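Local coordinates for protein inactive Zymogen C11 Protease (Parabacteroides distasonis, PDB 6MZO) that is an inactive zymogen of a clostripain-like family C11 protease, which once activated probably hydrolyses peptide bonds in protein substrates, at residues L16-A20 against V112-H116; V259-M265 against Y276-Y281. One frame throughout, in Å; residues are numbered along the deposited sequence.

Contact 1 of 2, residues L16-A20 against V112-H116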
loop_
_atom_site.group_PDB
_atom_site.type_symbol
_atom_site.label_atom_id
_atom_site.label_comp_id
_atom_site.label_asym_id
_atom_site.label_seq_id
_atom_site.Cartn_x
_atom_site.Cartn_y
_atom_site.Cartn_z
ATOM N N LEU A 16 -10.122 1.907 10.719
ATOM C CA LEU A 16 -11.066 1.497 9.686
ATOM C C LEU A 16 -10.315 0.569 8.727
ATOM O O LEU A 16 -9.241 0.932 8.234
ATOM C CB LEU A 16 -11.608 2.726 8.900
ATOM C CG LEU A 16 -12.333 2.317 7.589
ATOM C CD1 LEU A 16 -13.626 1.571 7.976
ATOM C CD2 LEU A 16 -12.612 3.640 6.821
ATOM N N ILE A 17 -10.889 -0.628 8.561
ATOM C CA ILE A 17 -10.398 -1.555 7.505
ATOM C C ILE A 17 -11.471 -1.565 6.420
ATOM O O ILE A 17 -12.629 -1.970 6.655
ATOM C CB ILE A 17 -10.129 -2.968 8.096
ATOM C CG1 ILE A 17 -9.215 -2.916 9.336
ATOM C CG2 ILE A 17 -9.617 -3.876 6.892
ATOM C CD1 ILE A 17 -8.784 -4.355 9.845
ATOM N N TYR A 18 -11.060 -1.125 5.221
ATOM C CA TYR A 18 -11.983 -0.884 4.125
ATOM C C TYR A 18 -11.687 -1.850 2.990
ATOM O O TYR A 18 -10.571 -1.812 2.421
ATOM C CB TYR A 18 -11.804 0.561 3.633
ATOM C CG TYR A 18 -12.763 1.048 2.592
ATOM C CD1 TYR A 18 -12.559 0.753 1.260
ATOM C CD2 TYR A 18 -13.834 1.832 2.953
ATOM C CE1 TYR A 18 -13.439 1.213 0.250
ATOM C CE2 TYR A 18 -14.710 2.308 2.005
ATOM C CZ TYR A 18 -14.510 1.985 0.631
ATOM O OH TYR A 18 -15.382 2.496 -0.319
ATOM N N PHE A 19 -12.631 -2.775 2.765
ATOM C CA PHE A 19 -12.466 -3.777 1.710
ATOM C C PHE A 19 -13.191 -3.339 0.473
ATOM O O PHE A 19 -14.425 -3.415 0.416
ATOM C CB PHE A 19 -13.000 -5.143 2.178
ATOM C CG PHE A 19 -12.202 -5.797 3.271
ATOM C CD1 PHE A 19 -11.146 -6.615 2.933
ATOM C CD2 PHE A 19 -12.497 -5.632 4.652
ATOM C CE1 PHE A 19 -10.404 -7.217 3.894
ATOM C CE2 PHE A 19 -11.757 -6.243 5.631
ATOM C CZ PHE A 19 -10.674 -7.051 5.274
ATOM N N ALA A 20 -12.429 -2.952 -0.539
ATOM C CA ALA A 20 -13.053 -2.656 -1.808
ATOM C C ALA A 20 -13.108 -4.018 -2.491
ATOM O O ALA A 20 -12.116 -4.467 -3.047
ATOM C CB ALA A 20 -12.233 -1.661 -2.580
ATOM N N VAL A 112 -6.662 0.853 6.933
ATOM C CA VAL A 112 -6.215 -0.349 6.145
ATOM C C VAL A 112 -7.082 -0.337 4.897
ATOM O O VAL A 112 -8.321 -0.292 4.997
ATOM C CB VAL A 112 -6.452 -1.615 6.870
ATOM C CG1 VAL A 112 -6.039 -2.807 6.009
ATOM C CG2 VAL A 112 -5.681 -1.591 8.228
ATOM N N LEU A 113 -6.440 -0.312 3.725
ATOM C CA LEU A 113 -7.210 -0.292 2.441
ATOM C C LEU A 113 -6.877 -1.560 1.756
ATOM O O LEU A 113 -5.677 -1.847 1.508
ATOM C CB LEU A 113 -6.799 0.869 1.572
ATOM C CG LEU A 113 -7.070 2.241 2.111
ATOM C CD1 LEU A 113 -6.591 3.300 1.034
ATOM C CD2 LEU A 113 -8.531 2.324 2.411
ATOM N N TRP A 114 -7.861 -2.391 1.550
ATOM C CA TRP A 114 -7.644 -3.674 0.941
ATOM C C TRP A 114 -8.181 -3.628 -0.478
ATOM O O TRP A 114 -9.381 -3.303 -0.682
ATOM C CB TRP A 114 -8.405 -4.765 1.720
ATOM C CG TRP A 114 -8.137 -6.187 1.298
ATOM C CD1 TRP A 114 -7.253 -7.068 1.874
ATOM C CD2 TRP A 114 -8.780 -6.907 0.243
ATOM N NE1 TRP A 114 -7.303 -8.265 1.225
ATOM C CE2 TRP A 114 -8.223 -8.192 0.222
ATOM C CE3 TRP A 114 -9.738 -6.571 -0.690
ATOM C CZ2 TRP A 114 -8.611 -9.146 -0.700
ATOM C CZ3 TRP A 114 -10.140 -7.533 -1.612
ATOM C CH2 TRP A 114 -9.570 -8.792 -1.600
ATOM N N SER A 115 -7.316 -3.974 -1.417
ATOM C CA SER A 115 -7.736 -3.885 -2.833
ATOM C C SER A 115 -6.710 -4.683 -3.593
ATOM O O SER A 115 -5.613 -4.193 -3.790
ATOM C CB SER A 115 -7.731 -2.426 -3.293
ATOM O OG SER A 115 -8.225 -2.281 -4.638
ATOM N N HIS A 116 -7.015 -5.904 -3.978
ATOM C CA HIS A 116 -6.091 -6.639 -4.834
ATOM C C HIS A 116 -6.457 -6.551 -6.330
ATOM O O HIS A 116 -7.548 -6.920 -6.739
ATOM C CB HIS A 116 -6.008 -8.076 -4.357
ATOM C CG HIS A 116 -5.425 -8.204 -2.984
ATOM N ND1 HIS A 116 -4.982 -9.401 -2.467
ATOM C CD2 HIS A 116 -5.228 -7.278 -2.015
ATOM C CE1 HIS A 116 -4.527 -9.205 -1.239
ATOM N NE2 HIS A 116 -4.648 -7.922 -0.950
#
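Start with Phe-19 and Trp-114, whose rings meet obliquely: the planes lie at 49°, the phenyl and the five-membered ring have centroids 4.9 Å apart, and Phe-19 CD1 sits 3.5 Å from Trp-114 CG, over one face of the indole. On the same face of the sheet, Ile-17 CG2 touches Val-112 CG1 at 3.8 Å, and helix 26-43 packs over this face through Asn-32 and Ile-36. On the opposite face Tyr-18 CB rests against Leu-113 CD2 at 3.9 Å, with helix 90-103 lying over Leu-16 and Tyr-18. This is a slice through an alpha/beta/alpha sandwich: two neighbouring parallel strands of the central sheet, running 12° apart, as expected for the caspase-like fold of clan CD peptidases. The backbones are stitched by alternating parallel hydrogen bonds, Val-112 N to Leu-16 O, Tyr-18 N to Val-112 O and Trp-114 N to Tyr-18 O, all 2.9 Å. The ladder carries on past the end of strand 16-19 with Ala-20 N to Trp-114 O at 3.1 Å. At the polar margin, Tyr-18 OH is hydrogen-bonded to the backbone O of Ser-87 and Trp-114 NE1 to that of Asn-191. His-116 makes no contact with 16-20; its NE2 is hydrogen-bonded to Asp-161 OD1 on the adjacent strand 155-162.

Contact 2 of 2, residues V259-M265 against Y276-Y281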
loop_
_atom_site.group_PDB
_atom_site.type_symbol
_atom_site.label_atom_id
_atom_site.label_comp_id
_atom_site.label_asym_id
_atom_site.label_seq_id
_atom_site.Cartn_x
_atom_site.Cartn_y
_atom_site.Cartn_z
ATOM N N VAL A 259 16.402 -1.721 -19.197
ATOM C CA VAL A 259 15.590 -2.396 -18.178
ATOM C C VAL A 259 15.863 -3.888 -18.070
ATOM O O VAL A 259 15.546 -4.495 -17.066
ATOM C CB VAL A 259 14.087 -2.228 -18.387
ATOM C CG1 VAL A 259 13.721 -0.762 -18.251
ATOM C CG2 VAL A 259 13.676 -2.819 -19.733
ATOM N N SER A 260 16.418 -4.470 -19.123
ATOM C CA SER A 260 16.708 -5.898 -19.123
ATOM C C SER A 260 17.765 -6.266 -18.080
ATOM O O SER A 260 17.894 -7.438 -17.699
ATOM C CB SER A 260 17.163 -6.305 -20.511
ATOM O OG SER A 260 18.411 -5.688 -20.791
ATOM N N GLU A 261 18.459 -5.231 -17.576
ATOM C CA GLU A 261 19.495 -5.379 -16.558
ATOM C C GLU A 261 18.953 -5.114 -15.150
ATOM O O GLU A 261 19.672 -5.339 -14.173
ATOM C CB GLU A 261 20.645 -4.393 -16.796
ATOM C CG GLU A 261 21.320 -4.543 -18.136
ATOM C CD GLU A 261 21.861 -5.912 -18.286
ATOM O OE1 GLU A 261 22.700 -6.307 -17.452
ATOM O OE2 GLU A 261 21.406 -6.610 -19.206
ATOM N N LEU A 262 17.723 -4.602 -15.052
ATOM C CA LEU A 262 17.222 -4.131 -13.757
ATOM C C LEU A 262 16.471 -5.190 -12.977
ATOM O O LEU A 262 15.852 -6.065 -13.562
ATOM C CB LEU A 262 16.253 -2.950 -13.925
ATOM C CG LEU A 262 16.855 -1.653 -14.442
ATOM C CD1 LEU A 262 15.716 -0.599 -14.649
ATOM C CD2 LEU A 262 17.894 -1.157 -13.439
ATOM N N GLN A 263 16.481 -5.078 -11.635
ATOM C CA GLN A 263 15.704 -5.971 -10.832
ATOM C C GLN A 263 14.204 -5.688 -11.028
ATOM O O GLN A 263 13.717 -4.611 -10.717
ATOM C CB GLN A 263 16.063 -5.811 -9.333
ATOM C CG GLN A 263 15.062 -6.464 -8.339
ATOM C CD GLN A 263 15.130 -7.955 -8.319
ATOM O OE1 GLN A 263 16.195 -8.543 -8.095
ATOM N NE2 GLN A 263 14.014 -8.605 -8.567
ATOM N N ILE A 264 13.481 -6.691 -11.499
ATOM C CA ILE A 264 12.024 -6.509 -11.678
ATOM C C ILE A 264 11.290 -6.365 -10.337
ATOM O O ILE A 264 11.633 -7.083 -9.389
ATOM C CB ILE A 264 11.433 -7.717 -12.439
ATOM C CG1 ILE A 264 11.876 -7.660 -13.855
ATOM C CG2 ILE A 264 9.864 -7.711 -12.407
ATOM C CD1 ILE A 264 11.658 -9.007 -14.534
ATOM N N MET A 265 10.286 -5.483 -10.270
ATOM C CA MET A 265 9.374 -5.484 -9.100
ATOM C C MET A 265 7.978 -5.846 -9.554
ATOM O O MET A 265 7.302 -6.615 -8.865
ATOM C CB MET A 265 9.388 -4.103 -8.384
ATOM C CG MET A 265 10.693 -3.958 -7.578
ATOM S SD MET A 265 10.623 -4.891 -5.983
ATOM C CE MET A 265 12.178 -5.795 -5.986
ATOM N N TYR A 276 10.360 -1.305 -11.327
ATOM C CA TYR A 276 11.594 -1.972 -10.997
ATOM C C TYR A 276 12.099 -1.517 -9.627
ATOM O O TYR A 276 11.558 -0.642 -9.067
ATOM C CB TYR A 276 12.633 -1.646 -12.050
ATOM C CG TYR A 276 12.324 -2.246 -13.390
ATOM C CD1 TYR A 276 11.541 -1.595 -14.300
ATOM C CD2 TYR A 276 12.795 -3.464 -13.721
ATOM C CE1 TYR A 276 11.252 -2.148 -15.515
ATOM C CE2 TYR A 276 12.508 -4.024 -14.931
ATOM C CZ TYR A 276 11.742 -3.359 -15.826
ATOM O OH TYR A 276 11.463 -3.928 -17.025
ATOM N N ASP A 277 13.149 -2.134 -9.111
ATOM C CA ASP A 277 13.676 -1.716 -7.831
ATOM C C ASP A 277 14.221 -0.299 -7.917
ATOM O O ASP A 277 14.953 0.018 -8.785
ATOM C CB ASP A 277 14.765 -2.648 -7.309
ATOM C CG ASP A 277 15.337 -2.189 -5.997
ATOM O OD1 ASP A 277 14.627 -2.275 -5.027
ATOM O OD2 ASP A 277 16.448 -1.707 -5.963
ATOM N N PHE A 278 13.847 0.523 -6.958
ATOM C CA PHE A 278 14.219 1.914 -6.920
ATOM C C PHE A 278 15.728 2.184 -6.879
ATOM O O PHE A 278 16.243 2.913 -7.649
ATOM C CB PHE A 278 13.477 2.555 -5.758
ATOM C CG PHE A 278 13.526 4.045 -5.703
ATOM C CD1 PHE A 278 13.723 4.811 -6.807
ATOM C CD2 PHE A 278 13.323 4.666 -4.522
ATOM C CE1 PHE A 278 13.714 6.169 -6.721
ATOM C CE2 PHE A 278 13.317 6.024 -4.421
ATOM C CZ PHE A 278 13.512 6.779 -5.526
ATOM N N ASP A 279 16.407 1.539 -5.950
ATOM C CA ASP A 279 17.829 1.716 -5.795
ATOM C C ASP A 279 18.567 1.268 -7.041
ATOM O O ASP A 279 19.412 1.944 -7.502
ATOM C CB ASP A 279 18.320 0.985 -4.533
ATOM C CG ASP A 279 19.808 1.132 -4.287
ATOM O OD1 ASP A 279 20.575 0.619 -5.047
ATOM O OD2 ASP A 279 20.165 1.729 -3.298
ATOM N N ASP A 280 18.199 0.125 -7.575
ATOM C CA ASP A 280 18.817 -0.389 -8.766
ATOM C C ASP A 280 18.710 0.631 -9.910
ATOM O O ASP A 280 19.670 0.936 -10.532
ATOM C CB ASP A 280 18.204 -1.725 -9.137
ATOM C CG ASP A 280 19.049 -2.528 -10.113
ATOM O OD1 ASP A 280 20.186 -2.188 -10.316
ATOM O OD2 ASP A 280 18.526 -3.482 -10.640
ATOM N N TYR A 281 17.523 1.151 -10.134
ATOM C CA TYR A 281 17.323 2.141 -11.175
ATOM C C TYR A 281 18.188 3.368 -10.944
ATOM O O TYR A 281 18.896 3.796 -11.801
ATOM C CB TYR A 281 15.865 2.551 -11.237
ATOM C CG TYR A 281 15.532 3.581 -12.278
ATOM C CD1 TYR A 281 16.002 3.465 -13.554
ATOM C CD2 TYR A 281 14.735 4.646 -11.975
ATOM C CE1 TYR A 281 15.691 4.407 -14.509
ATOM C CE2 TYR A 281 14.411 5.585 -12.915
ATOM C CZ TYR A 281 14.896 5.450 -14.180
ATOM O OH TYR A 281 14.587 6.369 -15.113
HETATM O O HOH W 1 20.197 -5.589 -11.308
#
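This is a buried contact between a loop and the strand-to-helix junction of 276-281: the loop follows helix 251-255 and packs where strand 275-277 gives way to helix 278-283. Tyr-276 is its centre. Leu-262 CD1 makes a CH-pi contact over the ring face, 4.3 Å from the centroid, while Ile-264 CG1 reaches Tyr-276 CE2 at 3.8 Å and Val-259 CB reaches Tyr-276 CZ at 3.7 Å. A single backbone bridge joins Ile-264 and Tyr-276, with a hydrogen bond from Asp-277 N to Gln-263 O at 3.0 Å. Asp-280 turns its carboxylate back to the loop: OD2 accepts from Gln-263 N at 2.8 Å and from a water that also donates to Glu-261 O, while OD1 forms a salt bridge with Arg-284. Within the junction, Asp-277 OD2 accepts from Asp-280 N at 3.0 Å, and its OD1 is hydrogen-bonded to Ser-329 OG. The bond from the first residue before the helix to the third residue within it is the classic aspartate N-cap.

How the contacts relate
Contact 1 closes before contact 2 opens along the chain, so the two follow one another in series. Their centres lie about 28 Å apart and their nearest atoms about 14 Å, so they do not touch. Contact 1 belongs to the middle of the nine-stranded mixed sheet; its centre lies about 10 Å, that of contact 2 about 19 Å, from the centre of the chain. Contact 2 shares no strand with contact 1, its strand 275-277 pairing instead with 332-334 in a small two-stranded sheet. Contact 1 thus joins two central parallel strands, while contact 2 lies in the chain between strands 226-231 and 302-307, which belong to the same large sheet.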